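Local coordinates for protein putative Nitroreductase (Anabaena variabilis ATCC 29413, PDB 3EO7) that binds flavin mononucleotide and is probably an oxidoreductase of the nitroreductase family, at residues S75-R87 with L97-V111. Sequence-based numbering, arbitrary orientation.
Sequences SRLLFRSYGLTAR and LRAAPSAGGLYPAEV. With FMN (flavin mononucleotide), chain B.
Residues 84-87 run antiparallel to residues 97-98, and the pairing opens with Ala99 N donating to Gly83 O at 2.8 Å. Among the side chains Tyr82 makes the largest single contribution. Its CG lies anti to the backbone N (chi1 -153°), which swings the ring out beside strand 109-115, where its hydroxyl reaches Ala109 O. Arg98 CD sits over one ring face, 4.2 Å from the centroid, in a CH-pi contact; Ala100 CB lies at the ring edge, and Val111 CG2 comes within 3.7 Å of Tyr82 CD2. Tyr82 OH donates to Ala109 O at 2.6 Å, from above the carbonyl plane, and a water that donates to the same hydroxyl accepts from Ala109 N. A phenylalanine in place of Tyr82 would probably leave Ala109 O without this donor and the water without one of its holds. Next to the Ala99-Gly83 bond, Leu97 O takes the N-H of Thr85 (2.8 Å) and, weakly, that of Ala86, while Leu97 N returns a bond to Ala86 O. Two residues thus face one, a classic beta bulge in the hairpin formed by strands 84-90 and 93-98. The extended chain of Arg98 runs alongside Leu84, Arg98 CG to Leu84 CD2 3.7 Å, and its guanidinium, turned 60° from the Tyr82 ring, presents an edge to Tyr82 CE2. Tyr107 CB covers one face of that guanidinium, and Arg98 NH2 is hydrogen-bonded to Pro39 O. Beyond the hairpin, the loop 99-108 reaches the flavin site: Ser102 N donates to FMN O3' (3.0 Å), and Asp188 bonds to Ser102 OG. Leu97 packs beside the FMN phosphate and C5', while Thr85 OG1 is hydrogen-bonded to Arg335, which is hydrogen-bonded to FMN.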
# COMPACT_ATOMS: atom_id res chain seq x y z
N SER A 75 -6.07 -14.60 13.96
CA SER A 75 -7.16 -14.82 12.99
C SER A 75 -7.74 -13.49 12.53
O SER A 75 -7.91 -13.22 11.33
CB SER A 75 -8.23 -15.71 13.62
OG SER A 75 -9.33 -15.90 12.75
N ARG A 76 -8.03 -12.63 13.49
CA ARG A 76 -8.58 -11.31 13.20
C ARG A 76 -7.60 -10.40 12.47
O ARG A 76 -7.99 -9.67 11.53
CB ARG A 76 -9.09 -10.66 14.49
CG ARG A 76 -9.80 -9.31 14.35
CD ARG A 76 -10.19 -8.75 15.73
NE ARG A 76 -10.91 -9.75 16.52
CZ ARG A 76 -12.23 -9.94 16.50
NH1 ARG A 76 -13.02 -9.18 15.73
NH2 ARG A 76 -12.77 -10.89 17.28
N LEU A 77 -6.32 -10.42 12.88
CA LEU A 77 -5.30 -9.63 12.24
C LEU A 77 -5.23 -9.98 10.75
O LEU A 77 -5.28 -9.11 9.88
CB LEU A 77 -3.94 -9.82 12.93
CG LEU A 77 -2.80 -8.90 12.47
CD1 LEU A 77 -1.73 -8.78 13.59
CD2 LEU A 77 -2.20 -9.40 11.16
N LEU A 78 -5.23 -11.27 10.45
CA LEU A 78 -5.09 -11.71 9.07
C LEU A 78 -6.36 -11.43 8.27
O LEU A 78 -6.30 -10.94 7.13
CB LEU A 78 -4.69 -13.17 9.00
CG LEU A 78 -3.25 -13.53 9.41
CD1 LEU A 78 -3.09 -15.05 9.62
CD2 LEU A 78 -2.29 -12.98 8.35
N PHE A 79 -7.50 -11.69 8.89
CA PHE A 79 -8.78 -11.50 8.18
C PHE A 79 -9.06 -10.04 7.82
O PHE A 79 -9.54 -9.73 6.72
CB PHE A 79 -9.93 -12.08 8.97
CG PHE A 79 -11.20 -12.09 8.19
CD1 PHE A 79 -11.33 -12.97 7.10
CD2 PHE A 79 -12.21 -11.19 8.46
CE1 PHE A 79 -12.46 -12.96 6.33
CE2 PHE A 79 -13.37 -11.18 7.69
CZ PHE A 79 -13.48 -12.06 6.62
N ARG A 80 -8.77 -9.14 8.75
CA ARG A 80 -9.02 -7.73 8.51
C ARG A 80 -7.97 -7.19 7.54
O ARG A 80 -8.19 -6.19 6.90
CB ARG A 80 -8.98 -6.94 9.82
CG ARG A 80 -10.08 -7.27 10.85
CD ARG A 80 -11.35 -6.50 10.59
NE ARG A 80 -12.44 -6.92 11.49
CZ ARG A 80 -13.51 -7.65 11.15
NH1 ARG A 80 -13.73 -8.06 9.90
NH2 ARG A 80 -14.42 -7.94 12.08
N SER A 81 -6.81 -7.87 7.43
CA SER A 81 -5.75 -7.43 6.52
C SER A 81 -5.98 -7.85 5.06
O SER A 81 -5.78 -7.05 4.15
CB SER A 81 -4.38 -7.97 6.95
OG SER A 81 -3.96 -7.37 8.16
N TYR A 82 -6.32 -9.12 4.84
CA TYR A 82 -6.37 -9.66 3.47
C TYR A 82 -7.42 -10.72 3.27
O TYR A 82 -7.35 -11.51 2.32
CB TYR A 82 -4.98 -10.18 3.12
CG TYR A 82 -4.59 -10.19 1.67
CD1 TYR A 82 -4.87 -9.10 0.84
CD2 TYR A 82 -3.93 -11.28 1.11
CE1 TYR A 82 -4.47 -9.08 -0.51
CE2 TYR A 82 -3.54 -11.27 -0.22
CZ TYR A 82 -3.82 -10.16 -1.04
OH TYR A 82 -3.42 -10.15 -2.37
N GLY A 83 -8.45 -10.69 4.11
CA GLY A 83 -9.51 -11.66 4.02
C GLY A 83 -10.44 -11.35 2.87
O GLY A 83 -10.46 -10.21 2.37
N LEU A 84 -11.21 -12.35 2.48
CA LEU A 84 -12.26 -12.16 1.46
C LEU A 84 -13.46 -11.44 2.07
O LEU A 84 -13.96 -11.89 3.09
CB LEU A 84 -12.65 -13.50 0.88
CG LEU A 84 -11.57 -14.31 0.23
CD1 LEU A 84 -12.26 -15.54 -0.47
CD2 LEU A 84 -10.68 -13.48 -0.73
N THR A 85 -13.89 -10.31 1.49
CA THR A 85 -15.01 -9.55 2.06
C THR A 85 -16.22 -9.35 1.12
O THR A 85 -17.24 -8.81 1.55
CB THR A 85 -14.52 -8.21 2.64
OG1 THR A 85 -14.12 -7.35 1.58
CG2 THR A 85 -13.40 -8.45 3.61
N ALA A 86 -16.10 -9.79 -0.13
CA ALA A 86 -17.23 -9.72 -1.08
C ALA A 86 -17.00 -10.65 -2.24
O ALA A 86 -15.91 -11.17 -2.46
CB ALA A 86 -17.45 -8.29 -1.60
N ARG A 87 -18.05 -10.84 -3.02
CA ARG A 87 -17.90 -11.63 -4.21
C ARG A 87 -18.63 -10.93 -5.35
O ARG A 87 -19.60 -10.19 -5.11
CB ARG A 87 -18.30 -13.06 -3.96
CG ARG A 87 -19.73 -13.36 -3.67
CD ARG A 87 -19.78 -14.63 -2.84
NE ARG A 87 -20.79 -15.59 -3.29
CZ ARG A 87 -20.53 -16.73 -3.94
NH1 ARG A 87 -19.29 -17.12 -4.21
NH2 ARG A 87 -21.54 -17.52 -4.30
N LEU A 97 -13.53 -10.37 -3.76
CA LEU A 97 -12.93 -9.14 -3.36
C LEU A 97 -12.46 -9.27 -1.92
O LEU A 97 -12.97 -10.09 -1.14
CB LEU A 97 -13.92 -7.98 -3.50
CG LEU A 97 -14.61 -7.84 -4.87
CD1 LEU A 97 -15.50 -6.60 -4.83
CD2 LEU A 97 -13.63 -7.75 -6.04
N ARG A 98 -11.48 -8.45 -1.60
CA ARG A 98 -10.77 -8.58 -0.34
C ARG A 98 -10.70 -7.31 0.47
O ARG A 98 -11.10 -6.22 0.04
CB ARG A 98 -9.33 -9.06 -0.63
CG ARG A 98 -9.24 -10.23 -1.62
CD ARG A 98 -7.86 -10.89 -1.67
NE ARG A 98 -7.86 -11.85 -2.78
CZ ARG A 98 -6.86 -12.64 -3.10
NH1 ARG A 98 -5.77 -12.68 -2.37
NH2 ARG A 98 -6.97 -13.43 -4.16
N ALA A 99 -10.17 -7.47 1.68
CA ALA A 99 -9.99 -6.36 2.61
C ALA A 99 -9.11 -5.27 2.00
O ALA A 99 -9.25 -4.09 2.32
CB ALA A 99 -9.38 -6.85 3.95
N ALA A 100 -8.13 -5.67 1.19
CA ALA A 100 -7.28 -4.73 0.49
C ALA A 100 -7.76 -4.61 -0.98
O ALA A 100 -8.05 -5.63 -1.60
CB ALA A 100 -5.83 -5.21 0.48
N PRO A 101 -7.82 -3.37 -1.51
CA PRO A 101 -8.14 -3.14 -2.92
C PRO A 101 -6.95 -3.60 -3.76
O PRO A 101 -5.87 -3.83 -3.22
CB PRO A 101 -8.33 -1.63 -3.02
CG PRO A 101 -7.44 -1.09 -1.91
CD PRO A 101 -7.57 -2.09 -0.79
N SER A 102 -7.15 -3.77 -5.05
CA SER A 102 -6.07 -4.18 -5.96
C SER A 102 -6.40 -3.72 -7.36
O SER A 102 -7.55 -3.91 -7.82
CB SER A 102 -5.91 -5.70 -5.98
OG SER A 102 -5.11 -6.16 -7.06
N ALA A 103 -5.42 -3.12 -8.02
CA ALA A 103 -5.59 -2.67 -9.42
C ALA A 103 -6.05 -3.87 -10.25
O ALA A 103 -5.43 -4.94 -10.25
CB ALA A 103 -4.28 -2.11 -9.95
N GLY A 104 -7.17 -3.69 -10.94
CA GLY A 104 -7.75 -4.73 -11.77
C GLY A 104 -8.36 -5.90 -11.03
O GLY A 104 -8.79 -6.89 -11.68
N GLY A 105 -8.42 -5.85 -9.70
CA GLY A 105 -8.90 -6.99 -8.92
C GLY A 105 -8.01 -8.20 -9.18
O GLY A 105 -8.50 -9.31 -9.30
N LEU A 106 -6.71 -8.00 -9.23
CA LEU A 106 -5.74 -9.03 -9.61
C LEU A 106 -4.97 -9.70 -8.46
O LEU A 106 -4.47 -10.82 -8.60
CB LEU A 106 -4.78 -8.46 -10.67
CG LEU A 106 -5.49 -8.04 -11.97
CD1 LEU A 106 -4.51 -7.31 -12.90
CD2 LEU A 106 -6.20 -9.20 -12.64
N TYR A 107 -4.87 -9.01 -7.33
CA TYR A 107 -4.29 -9.56 -6.10
C TYR A 107 -2.90 -10.16 -6.22
O TYR A 107 -2.68 -11.33 -5.86
CB TYR A 107 -5.28 -10.56 -5.41
CG TYR A 107 -6.60 -9.89 -5.29
CD1 TYR A 107 -6.77 -8.83 -4.41
CD2 TYR A 107 -7.65 -10.22 -6.14
CE1 TYR A 107 -7.99 -8.14 -4.34
CE2 TYR A 107 -8.85 -9.54 -6.08
CZ TYR A 107 -9.02 -8.49 -5.19
OH TYR A 107 -10.21 -7.79 -5.17
N PRO A 108 -1.93 -9.35 -6.66
CA PRO A 108 -0.54 -9.81 -6.75
C PRO A 108 0.07 -10.20 -5.39
O PRO A 108 0.94 -11.07 -5.33
CB PRO A 108 0.20 -8.60 -7.37
CG PRO A 108 -0.64 -7.41 -6.93
CD PRO A 108 -2.06 -7.93 -7.05
N ALA A 109 -0.39 -9.59 -4.30
CA ALA A 109 0.22 -9.85 -2.99
C ALA A 109 -0.15 -11.20 -2.39
O ALA A 109 -1.28 -11.68 -2.56
CB ALA A 109 -0.13 -8.71 -1.98
N GLU A 110 0.85 -11.82 -1.75
CA GLU A 110 0.67 -13.05 -0.99
C GLU A 110 1.20 -12.77 0.41
O GLU A 110 2.24 -12.11 0.56
CB GLU A 110 1.45 -14.26 -1.58
CG GLU A 110 0.71 -14.94 -2.66
CD GLU A 110 -0.51 -15.67 -2.16
OE1 GLU A 110 -0.46 -16.42 -1.14
OE2 GLU A 110 -1.54 -15.56 -2.85
N VAL A 111 0.47 -13.28 1.40
CA VAL A 111 0.82 -13.11 2.79
C VAL A 111 1.33 -14.41 3.37
O VAL A 111 0.66 -15.45 3.30
CB VAL A 111 -0.40 -12.60 3.60
CG1 VAL A 111 -0.10 -12.62 5.13
CG2 VAL A 111 -0.82 -11.18 3.11
N1 FMN B . -10.74 1.34 -9.85
C2 FMN B . -11.14 2.01 -10.99
O2 FMN B . -12.33 2.07 -11.31
N3 FMN B . -10.27 2.62 -11.85
C4 FMN B . -8.92 2.57 -11.65
O4 FMN B . -8.19 3.29 -12.36
C4A FMN B . -8.47 1.91 -10.51
N5 FMN B . -7.11 1.78 -10.28
C5A FMN B . -6.66 1.20 -9.08
C6 FMN B . -5.31 1.15 -8.75
C7 FMN B . -4.87 0.55 -7.58
C7M FMN B . -3.38 0.63 -7.19
C8 FMN B . -5.78 -0.01 -6.70
C8M FMN B . -5.38 -0.50 -5.32
C9 FMN B . -7.16 0.03 -7.00
C9A FMN B . -7.59 0.63 -8.19
N10 FMN B . -8.95 0.67 -8.50
C10 FMN B . -9.38 1.31 -9.62
C1' FMN B . -9.96 -0.14 -7.71
C2' FMN B . -9.93 -1.62 -8.02
O2' FMN B . -10.64 -1.87 -9.25
C3' FMN B . -10.55 -2.39 -6.85
O3' FMN B . -9.71 -2.28 -5.70
C4' FMN B . -10.85 -3.87 -7.17
O4' FMN B . -11.83 -3.98 -8.24
C5' FMN B . -11.36 -4.57 -5.93
O5' FMN B . -12.52 -3.97 -5.41
P FMN B . -12.59 -3.41 -3.94
O1P FMN B . -11.59 -2.26 -3.83
O2P FMN B . -14.03 -2.93 -3.78
O3P FMN B . -12.26 -4.50 -2.96
O HOH W 1 -2.84 -7.78 -3.77